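Local atomic coordinates of glycosyl hydrolase family 62 protein (PDB entry 5B6T), a protein that probably removes arabinofuranose side chains from arabinoxylan, as an alpha-L-arabinofuranosidase of glycoside hydrolase family 62. Residues 12-17 with 53-58; 39-44 with 110-115; 19-24 with 71-76. All coordinates share one frame; numbering follows the deposited sequence.

Contact 1 of 3, residues 12-17 with 53-58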
loop_
_atom_site.group_PDB
_atom_site.type_symbol
_atom_site.label_atom_id
_atom_site.label_comp_id
_atom_site.label_asym_id
_atom_site.label_seq_id
_atom_site.Cartn_x
_atom_site.Cartn_y
_atom_site.Cartn_z
ATOM N N PRO A 12 9.851 -10.701 11.499
ATOM C CA PRO A 12 8.657 -9.878 11.719
ATOM C C PRO A 12 9.003 -8.750 12.664
ATOM O O PRO A 12 9.560 -9.011 13.768
ATOM C CB PRO A 12 7.665 -10.845 12.345
ATOM C CG PRO A 12 8.477 -12.027 12.822
ATOM C CD PRO A 12 9.742 -12.063 12.043
ATOM N N LEU A 13 8.705 -7.510 12.273
ATOM C CA LEU A 13 9.090 -6.350 13.055
ATOM C C LEU A 13 7.926 -5.815 13.873
ATOM O O LEU A 13 8.119 -5.366 15.016
ATOM C CB LEU A 13 9.628 -5.232 12.174
ATOM C CG LEU A 13 10.890 -5.570 11.356
ATOM C CD1 LEU A 13 11.240 -4.428 10.431
ATOM C CD2 LEU A 13 12.079 -5.971 12.217
ATOM N N ILE A 14 6.738 -5.800 13.270
ATOM C CA ILE A 14 5.558 -5.212 13.925
ATOM C C ILE A 14 4.382 -6.195 13.854
ATOM O O ILE A 14 3.988 -6.641 12.800
ATOM C CB ILE A 14 5.120 -3.888 13.275
ATOM C CG1 ILE A 14 6.202 -2.818 13.422
ATOM C CG2 ILE A 14 3.817 -3.382 13.896
ATOM C CD1 ILE A 14 6.000 -1.615 12.519
ATOM N N GLY A 15 3.837 -6.527 15.030
ATOM C CA GLY A 15 2.611 -7.269 15.121
ATOM C C GLY A 15 1.663 -6.620 16.117
ATOM O O GLY A 15 1.957 -5.562 16.681
ATOM N N PRO A 16 0.506 -7.259 16.326
ATOM C CA PRO A 16 -0.522 -6.706 17.183
ATOM C C PRO A 16 -0.061 -6.581 18.628
ATOM O O PRO A 16 0.756 -7.356 19.091
ATOM C CB PRO A 16 -1.645 -7.741 17.110
ATOM C CG PRO A 16 -1.436 -8.486 15.871
ATOM C CD PRO A 16 0.054 -8.484 15.639
ATOM N N LYS A 17 -0.643 -5.622 19.337
ATOM C CA LYS A 17 -0.451 -5.530 20.779
ATOM C C LYS A 17 -1.306 -6.574 21.470
ATOM O O LYS A 17 -2.261 -7.093 20.901
ATOM C CB LYS A 17 -0.849 -4.148 21.281
ATOM C CG LYS A 17 0.007 -3.036 20.698
ATOM C CD LYS A 17 1.461 -3.146 21.145
ATOM C CE LYS A 17 2.267 -1.966 20.610
ATOM N NZ LYS A 17 3.714 -2.174 20.778
ATOM N N VAL A 53 -4.347 2.100 12.470
ATOM C CA VAL A 53 -3.436 2.447 13.560
ATOM C C VAL A 53 -2.231 3.238 13.013
ATOM O O VAL A 53 -1.781 3.012 11.875
ATOM C CB VAL A 53 -3.021 1.173 14.316
ATOM C CG1 VAL A 53 -2.209 0.242 13.445
ATOM C CG2 VAL A 53 -2.315 1.518 15.625
ATOM N N TYR A 54 -1.733 4.160 13.848
ATOM C CA TYR A 54 -0.562 4.962 13.591
ATOM C C TYR A 54 0.536 4.512 14.553
ATOM O O TYR A 54 0.285 4.304 15.764
ATOM C CB TYR A 54 -0.871 6.440 13.805
ATOM C CG TYR A 54 0.324 7.349 13.851
ATOM C CD1 TYR A 54 1.034 7.648 12.689
ATOM C CD2 TYR A 54 0.735 7.973 15.037
ATOM C CE1 TYR A 54 2.132 8.487 12.710
ATOM C CE2 TYR A 54 1.843 8.805 15.058
ATOM C CZ TYR A 54 2.531 9.084 13.892
ATOM O OH TYR A 54 3.626 9.930 13.916
ATOM N N ILE A 55 1.726 4.297 13.987
ATOM C CA ILE A 55 2.876 3.781 14.708
ATOM C C ILE A 55 4.074 4.644 14.343
ATOM O O ILE A 55 4.293 4.888 13.173
ATOM C CB ILE A 55 3.163 2.320 14.304
ATOM C CG1 ILE A 55 1.871 1.469 14.315
ATOM C CG2 ILE A 55 4.247 1.724 15.207
ATOM C CD1 ILE A 55 2.040 0.072 13.714
ATOM N N SER A 56 4.847 5.124 15.318
ATOM C CA SER A 56 6.006 5.930 14.989
ATOM C C SER A 56 7.199 5.525 15.852
ATOM O O SER A 56 7.041 5.116 16.998
ATOM C CB SER A 56 5.676 7.425 15.106
ATOM O OG SER A 56 6.769 8.278 14.787
ATOM N N PHE A 57 8.374 5.610 15.257
ATOM C CA PHE A 57 9.608 5.142 15.894
ATOM C C PHE A 57 10.799 5.767 15.172
ATOM O O PHE A 57 10.734 6.107 13.985
ATOM C CB PHE A 57 9.695 3.596 15.866
ATOM C CG PHE A 57 9.353 2.981 14.541
ATOM C CD1 PHE A 57 8.047 2.670 14.225
ATOM C CD2 PHE A 57 10.350 2.722 13.604
ATOM C CE1 PHE A 57 7.733 2.129 13.002
ATOM C CE2 PHE A 57 10.043 2.178 12.382
ATOM C CZ PHE A 57 8.727 1.877 12.081
ATOM N N THR A 58 11.905 5.902 15.892
ATOM C CA THR A 58 13.079 6.532 15.306
ATOM C C THR A 58 13.904 5.566 14.476
ATOM O O THR A 58 14.481 5.980 13.473
ATOM C CB THR A 58 14.004 7.145 16.382
ATOM O OG1 THR A 58 14.348 6.124 17.308
ATOM C CG2 THR A 58 13.335 8.270 17.123
#
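Ile14 bridges to two residues of the strand 53-57 with two different branches of its side chain. Its CG2 methyl meets the CD1 methyl of Ile55 tip to tip at 3.9 Å, while its CD1, at the end of the longer branch, comes within 4.2 Å of CE1 on the ring of Phe57. The branching at CB makes this possible: CG2 lies anti to the backbone N and CG1 anti to the carbonyl carbon, and this rotamer (chi1 -64°) sends CG2 toward Ile55 and the CG1-CD1 arm toward Phe57. Ile55 and Phe57 are two apart on an extended strand and therefore turn their side chains to the same face of the sheet, where both meet Ile14. All three are buried, and branched aliphatic and aromatic groups suit a buried place where the two segments meet through apolar atoms. The fold is the five-bladed beta-propeller of family 62. The contact lies where the chain leaves strand 7-9, in the blade that also holds strand 305-311, and passes to the next blade, so it packs neighbouring blades together. Further out, Leu13 and Ile14 both face Leu306 in a classic beta bulge, with backbone bonds from each to that residue, and Ile14 also rests its side chain on Leu306. Val40 and Phe68 of the same sheet hold Ile55, the former by backbone pairing, and the Phe57 ring meets Trp38 of strand 37-46 and Trp60 of the loop that follows strand 49-57. CG of Phe57 sits between the backbone N and the carbonyl carbon (chi1 46°), which swings the ring across to Ile14. Past Gly15 and Pro16, Lys17 reaches over Phe68 and Tyr70 to hydrogen-bond Ala66 O through NZ.

Contact 2 of 3, residues 39-44 with 110-115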
loop_
_atom_site.group_PDB
_atom_site.type_symbol
_atom_site.label_atom_id
_atom_site.label_comp_id
_atom_site.label_asym_id
_atom_site.label_seq_id
_atom_site.Cartn_x
_atom_site.Cartn_y
_atom_site.Cartn_z
ATOM N N HIS A 39 6.927 7.016 10.261
ATOM C CA HIS A 39 5.497 7.156 10.511
ATOM C C HIS A 39 4.829 6.058 9.698
ATOM O O HIS A 39 4.821 6.110 8.470
ATOM C CB HIS A 39 4.989 8.529 10.078
ATOM C CG HIS A 39 5.738 9.641 10.719
ATOM N ND1 HIS A 39 5.336 10.253 11.883
ATOM C CD2 HIS A 39 6.921 10.205 10.389
ATOM C CE1 HIS A 39 6.224 11.169 12.232
ATOM N NE2 HIS A 39 7.206 11.148 11.348
ATOM N N VAL A 40 4.286 5.068 10.393
ATOM C CA VAL A 40 3.658 3.949 9.734
ATOM C C VAL A 40 2.152 3.992 10.035
ATOM O O VAL A 40 1.741 4.147 11.200
ATOM C CB VAL A 40 4.253 2.607 10.204
ATOM C CG1 VAL A 40 3.450 1.399 9.702
ATOM C CG2 VAL A 40 5.738 2.502 9.815
ATOM N N PHE A 41 1.346 3.851 8.994
ATOM C CA PHE A 41 -0.097 3.642 9.141
ATOM C C PHE A 41 -0.419 2.260 8.657
ATOM O O PHE A 41 0.129 1.826 7.654
ATOM C CB PHE A 41 -0.865 4.682 8.307
ATOM C CG PHE A 41 -0.628 6.088 8.752
ATOM C CD1 PHE A 41 0.541 6.760 8.438
ATOM C CD2 PHE A 41 -1.576 6.728 9.538
ATOM C CE1 PHE A 41 0.773 8.044 8.918
ATOM C CE2 PHE A 41 -1.366 8.020 9.967
ATOM C CZ PHE A 41 -0.206 8.681 9.641
ATOM N N ALA A 42 -1.289 1.540 9.379
ATOM C CA ALA A 42 -1.587 0.166 9.017
ATOM C C ALA A 42 -3.033 -0.141 9.328
ATOM O O ALA A 42 -3.642 0.544 10.167
ATOM C CB ALA A 42 -0.658 -0.777 9.788
ATOM N N SER A 43 -3.561 -1.168 8.655
ATOM C CA SER A 43 -4.852 -1.747 9.046
ATOM C C SER A 43 -4.697 -2.616 10.281
ATOM O O SER A 43 -3.767 -3.394 10.386
ATOM C CB SER A 43 -5.429 -2.642 7.944
ATOM O OG SER A 43 -5.470 -1.950 6.723
ATOM N N THR A 44 -5.641 -2.497 11.215
ATOM C CA THR A 44 -5.853 -3.546 12.220
ATOM C C THR A 44 -6.896 -4.520 11.679
ATOM O O THR A 44 -7.925 -4.077 11.141
ATOM C CB THR A 44 -6.309 -2.961 13.569
ATOM O OG1 THR A 44 -7.585 -2.290 13.446
ATOM C CG2 THR A 44 -5.305 -1.961 14.082
ATOM N N PRO A 110 -3.061 18.719 9.259
ATOM C CA PRO A 110 -1.907 19.567 8.990
ATOM C C PRO A 110 -0.606 19.037 9.571
ATOM O O PRO A 110 0.435 19.549 9.201
ATOM C CB PRO A 110 -2.279 20.896 9.655
ATOM C CG PRO A 110 -3.278 20.556 10.666
ATOM C CD PRO A 110 -4.054 19.386 10.123
ATOM N N ASP A 111 -0.674 18.075 10.496
ATOM C CA ASP A 111 0.512 17.617 11.254
ATOM C C ASP A 111 0.492 16.102 11.425
ATOM O O ASP A 111 -0.288 15.577 12.205
ATOM C CB ASP A 111 0.525 18.313 12.622
ATOM C CG ASP A 111 1.701 17.907 13.487
ATOM O OD1 ASP A 111 2.665 17.295 12.957
ATOM O OD2 ASP A 111 1.640 18.286 14.690
ATOM N N ILE A 112 1.388 15.415 10.703
ATOM C CA ILE A 112 1.470 13.954 10.777
ATOM C C ILE A 112 1.810 13.463 12.181
ATOM O O ILE A 112 1.437 12.351 12.572
ATOM C CB ILE A 112 2.475 13.398 9.732
ATOM C CG1 ILE A 112 2.309 11.871 9.562
ATOM C CG2 ILE A 112 3.916 13.754 10.081
ATOM C CD1 ILE A 112 3.143 11.339 8.423
ATOM N N ASN A 113 2.493 14.305 12.956
ATOM C CA ASN A 113 2.794 14.005 14.362
ATOM C C ASN A 113 1.621 14.125 15.314
ATOM O O ASN A 113 1.787 13.918 16.509
ATOM C CB ASN A 113 3.948 14.888 14.865
ATOM C CG ASN A 113 5.285 14.385 14.405
ATOM O OD1 ASN A 113 5.975 15.056 13.658
ATOM N ND2 ASN A 113 5.658 13.202 14.865
ATOM N N ASN A 114 0.436 14.485 14.802
ATOM C CA ASN A 114 -0.766 14.566 15.629
ATOM C C ASN A 114 -1.793 13.541 15.184
ATOM O O ASN A 114 -2.747 13.879 14.494
ATOM C CB ASN A 114 -1.392 15.976 15.579
ATOM C CG ASN A 114 -2.514 16.113 16.560
ATOM O OD1 ASN A 114 -2.500 15.440 17.607
ATOM N ND2 ASN A 114 -3.514 16.930 16.240
ATOM N N PRO A 115 -1.651 12.286 15.632
ATOM C CA PRO A 115 -2.609 11.296 15.154
ATOM C C PRO A 115 -4.046 11.598 15.588
ATOM O O PRO A 115 -5.002 11.200 14.903
ATOM C CB PRO A 115 -2.096 9.999 15.774
ATOM C CG PRO A 115 -1.187 10.414 16.912
ATOM C CD PRO A 115 -0.556 11.678 16.408
#
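His39 and Ile112 form the tight part of this contact, both buried. Ile112 lays CG2 over one face of the His39 imidazole, 4.2 Å from its centroid and 16° off the normal, a CH-pi contact. Ile112 CD1 lies 3.7 Å from His39 CB, and Ile112 CG1 is 4.1 Å from CZ at the edge of the Phe41 ring. With CG1 anti to the backbone N (chi1 -166°), the longer branch is directed in among both rings. Cutting Ile112 back to an alanine would remove CG1, CG2 and CD1, and is likely to leave a gap between His39 and Phe41 and one imidazole face without its CH-pi partner.

The outer side is looser. Asn113, exposed, brings ND2 to 3.4 Å from His39 CE1 at the ring edge, its amide 71° from the ring plane. The loop from strand 104-109, of the next propeller blade, is shaped by a type I turn and an Asx turn, in which Asp111 OD1 takes the NH of Asn113 at 3.0 Å.

Outside the contact, His39 ND1 bonds Tyr54 OH and NE2 bonds the carbonyl O of His34; since a carbonyl can only accept, NE2 most likely carries a hydrogen, and the ring's rotation is fixed from both nitrogens while Ile112 covers one of its faces.

Contact 3 of 3, residues 19-24 with 71-76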
loop_
_atom_site.group_PDB
_atom_site.type_symbol
_atom_site.label_atom_id
_atom_site.label_comp_id
_atom_site.label_asym_id
_atom_site.label_seq_id
_atom_site.Cartn_x
_atom_site.Cartn_y
_atom_site.Cartn_z
ATOM N N ASP A 19 -3.701 -6.474 23.878
ATOM C CA ASP A 19 -4.665 -5.635 24.579
ATOM C C ASP A 19 -6.052 -6.155 24.286
ATOM O O ASP A 19 -6.229 -7.173 23.567
ATOM C CB ASP A 19 -4.461 -4.163 24.209
ATOM C CG ASP A 19 -4.703 -3.858 22.721
ATOM O OD1 ASP A 19 -5.467 -4.587 22.071
ATOM O OD2 ASP A 19 -4.139 -2.829 22.262
ATOM N N SER A 20 -7.073 -5.509 24.868
ATOM C CA SER A 20 -8.424 -6.059 24.757
ATOM C C SER A 20 -8.976 -6.089 23.341
ATOM O O SER A 20 -9.934 -6.794 23.080
ATOM C CB SER A 20 -9.405 -5.346 25.676
ATOM O OG SER A 20 -9.468 -3.970 25.413
ATOM N N ARG A 21 -8.362 -5.333 22.425
ATOM C CA ARG A 21 -8.820 -5.334 21.033
ATOM C C ARG A 21 -8.551 -6.670 20.353
ATOM O O ARG A 21 -9.231 -7.014 19.402
ATOM C CB ARG A 21 -8.201 -4.169 20.231
ATOM C CG ARG A 21 -8.657 -2.805 20.736
ATOM C CD ARG A 21 -7.996 -1.663 19.988
ATOM N NE ARG A 21 -8.508 -0.393 20.476
ATOM C CZ ARG A 21 -9.048 0.559 19.713
ATOM N NH1 ARG A 21 -9.128 0.416 18.399
ATOM N NH2 ARG A 21 -9.480 1.678 20.276
ATOM N N ARG A 22 -7.598 -7.451 20.871
ATOM C CA ARG A 22 -7.311 -8.796 20.329
ATOM C C ARG A 22 -7.197 -8.756 18.808
ATOM O O ARG A 22 -7.774 -9.571 18.109
ATOM C CB ARG A 22 -8.384 -9.830 20.697
ATOM C CG ARG A 22 -8.716 -9.950 22.166
ATOM C CD ARG A 22 -7.548 -10.382 22.962
ATOM N NE ARG A 22 -7.873 -10.498 24.391
ATOM C CZ ARG A 22 -7.014 -10.238 25.370
ATOM N NH1 ARG A 22 -5.782 -9.802 25.092
ATOM N NH2 ARG A 22 -7.400 -10.384 26.633
ATOM N N ILE A 23 -6.477 -7.753 18.311
ATOM C CA ILE A 23 -6.201 -7.627 16.885
ATOM C C ILE A 23 -5.386 -8.867 16.449
ATOM O O ILE A 23 -4.464 -9.298 17.132
ATOM C CB ILE A 23 -5.447 -6.298 16.585
ATOM C CG1 ILE A 23 -6.290 -5.064 16.964
ATOM C CG2 ILE A 23 -5.013 -6.237 15.119
ATOM C CD1 ILE A 23 -7.718 -5.063 16.483
ATOM N N GLN A 24 -5.755 -9.459 15.325
ATOM C CA GLN A 24 -5.113 -10.671 14.840
ATOM C C GLN A 24 -3.996 -10.396 13.816
ATOM O O GLN A 24 -2.966 -11.062 13.847
ATOM C CB GLN A 24 -6.172 -11.632 14.289
ATOM C CG GLN A 24 -7.069 -12.133 15.450
ATOM C CD GLN A 24 -8.336 -12.923 15.076
ATOM O OE1 GLN A 24 -8.612 -13.976 15.684
ATOM N NE2 GLN A 24 -9.125 -12.423 14.149
ATOM N N LEU A 71 -6.543 4.946 15.559
ATOM C CA LEU A 71 -7.071 6.159 14.946
ATOM C C LEU A 71 -8.575 6.311 15.104
ATOM O O LEU A 71 -9.115 7.381 14.802
ATOM C CB LEU A 71 -6.641 6.279 13.481
ATOM C CG LEU A 71 -5.143 6.479 13.296
ATOM C CD1 LEU A 71 -4.809 6.387 11.813
ATOM C CD2 LEU A 71 -4.678 7.818 13.875
ATOM N N ASP A 72 -9.245 5.282 15.621
ATOM C CA ASP A 72 -10.658 5.447 15.978
ATOM C C ASP A 72 -10.877 6.423 17.141
ATOM O O ASP A 72 -12.003 6.866 17.366
ATOM C CB ASP A 72 -11.350 4.084 16.208
ATOM C CG ASP A 72 -10.808 3.297 17.420
ATOM O OD1 ASP A 72 -10.229 3.858 18.330
ATOM O OD2 ASP A 72 -11.117 2.080 17.504
ATOM N N GLN A 73 -9.809 6.795 17.837
ATOM C CA GLN A 73 -9.851 7.841 18.857
ATOM C C GLN A 73 -9.812 9.277 18.293
ATOM O O GLN A 73 -10.078 10.253 19.022
ATOM C CB GLN A 73 -8.733 7.635 19.901
ATOM C CG GLN A 73 -8.827 6.311 20.622
ATOM C CD GLN A 73 -10.157 6.092 21.291
ATOM O OE1 GLN A 73 -10.963 5.235 20.867
ATOM N NE2 GLN A 73 -10.416 6.860 22.313
ATOM N N ALA A 74 -9.389 9.392 17.032
ATOM C CA ALA A 74 -9.412 10.648 16.292
ATOM C C ALA A 74 -10.798 10.801 15.675
ATOM O O ALA A 74 -11.610 9.850 15.656
ATOM C CB ALA A 74 -8.337 10.635 15.183
ATOM N N PRO A 75 -11.065 11.984 15.098
ATOM C CA PRO A 75 -12.328 12.128 14.366
ATOM C C PRO A 75 -12.510 11.089 13.244
ATOM O O PRO A 75 -13.626 10.733 12.898
ATOM C CB PRO A 75 -12.243 13.548 13.844
ATOM C CG PRO A 75 -11.474 14.277 14.931
ATOM C CD PRO A 75 -10.415 13.283 15.344
ATOM N N LEU A 76 -11.406 10.544 12.715
ATOM C CA LEU A 76 -11.488 9.434 11.770
ATOM C C LEU A 76 -12.463 8.325 12.235
ATOM O O LEU A 76 -13.259 7.807 11.448
ATOM C CB LEU A 76 -10.072 8.875 11.539
ATOM C CG LEU A 76 -9.931 7.798 10.463
ATOM C CD1 LEU A 76 -8.599 7.917 9.720
ATOM C CD2 LEU A 76 -10.063 6.391 11.040
#
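Arg21 grips the carboxylate of Asp72 end-on, in a two-nitrogen salt bridge that joins two surface loops on one blade of the propeller. Arg21 NH2 meets OD1 of Asp72 at 3.0 Å, nearly straight at 165° and in the guanidinium plane, using the syn lone pair of that oxygen. Arg21 NH1 reaches OD2 of Asp72 at 2.7 Å, but from above the carboxylate plane, and NH2 adds a weak third bond to the same oxygen. The guanidinium and carboxylate planes are 42° apart, in keeping with one bond in plane and the other tilted.

Arginine suits this place because the gap is wide: the CA atoms of Arg21 and Asp72 are 12.0 Å apart, and the chain, extended from CG to NE, spans most of it. Asp72 is short and stands on a 3-10 segment, 71-73, whose end is tied by Ala74 N to Leu71 O.

On the arginine side, a type I turn from Asp19 to Arg22 sets the residue's direction, with an Asx turn formed by Asp19 inside it. The guanidinium also makes a cation-pi contact with Tyr70, whose OH bonds Asp19 OD2, so strand 68-70 helps position both residues. Beyond the charges, Ile23 packs on the side chain of Thr44, and Leu71, whose CB points away from segment 19-24, packs on Phe41 and Leu97. Within the Asx turn, Arg21 N donates to OD1 of Asp19 at 3.0 Å, from above the carboxylate plane.

All three contacts gather around the four-stranded antiparallel sheet 25-34, 37-46, 49-57, 68-70, one blade of the propeller. Contacts 1 and 2 have centres about 11 Å apart and use its neighbouring strands 49-57 and 37-46; contact 3, about 13 Å from the centre of each, ties the loop before the first strand to the loop after the last. Along the chain the segments alternate, in the order 12-17, 19-24, 39-44, 53-58, 71-76, 110-115. Segment 12-17 follows strand 7-9 of one blade and segment 110-115 follows strand 104-109 of another. Pro16 packs on Ile23, and Pro115 on Ala74, joining contact 3 to the others; the blade is packed to both neighbours, consistent with a closed propeller.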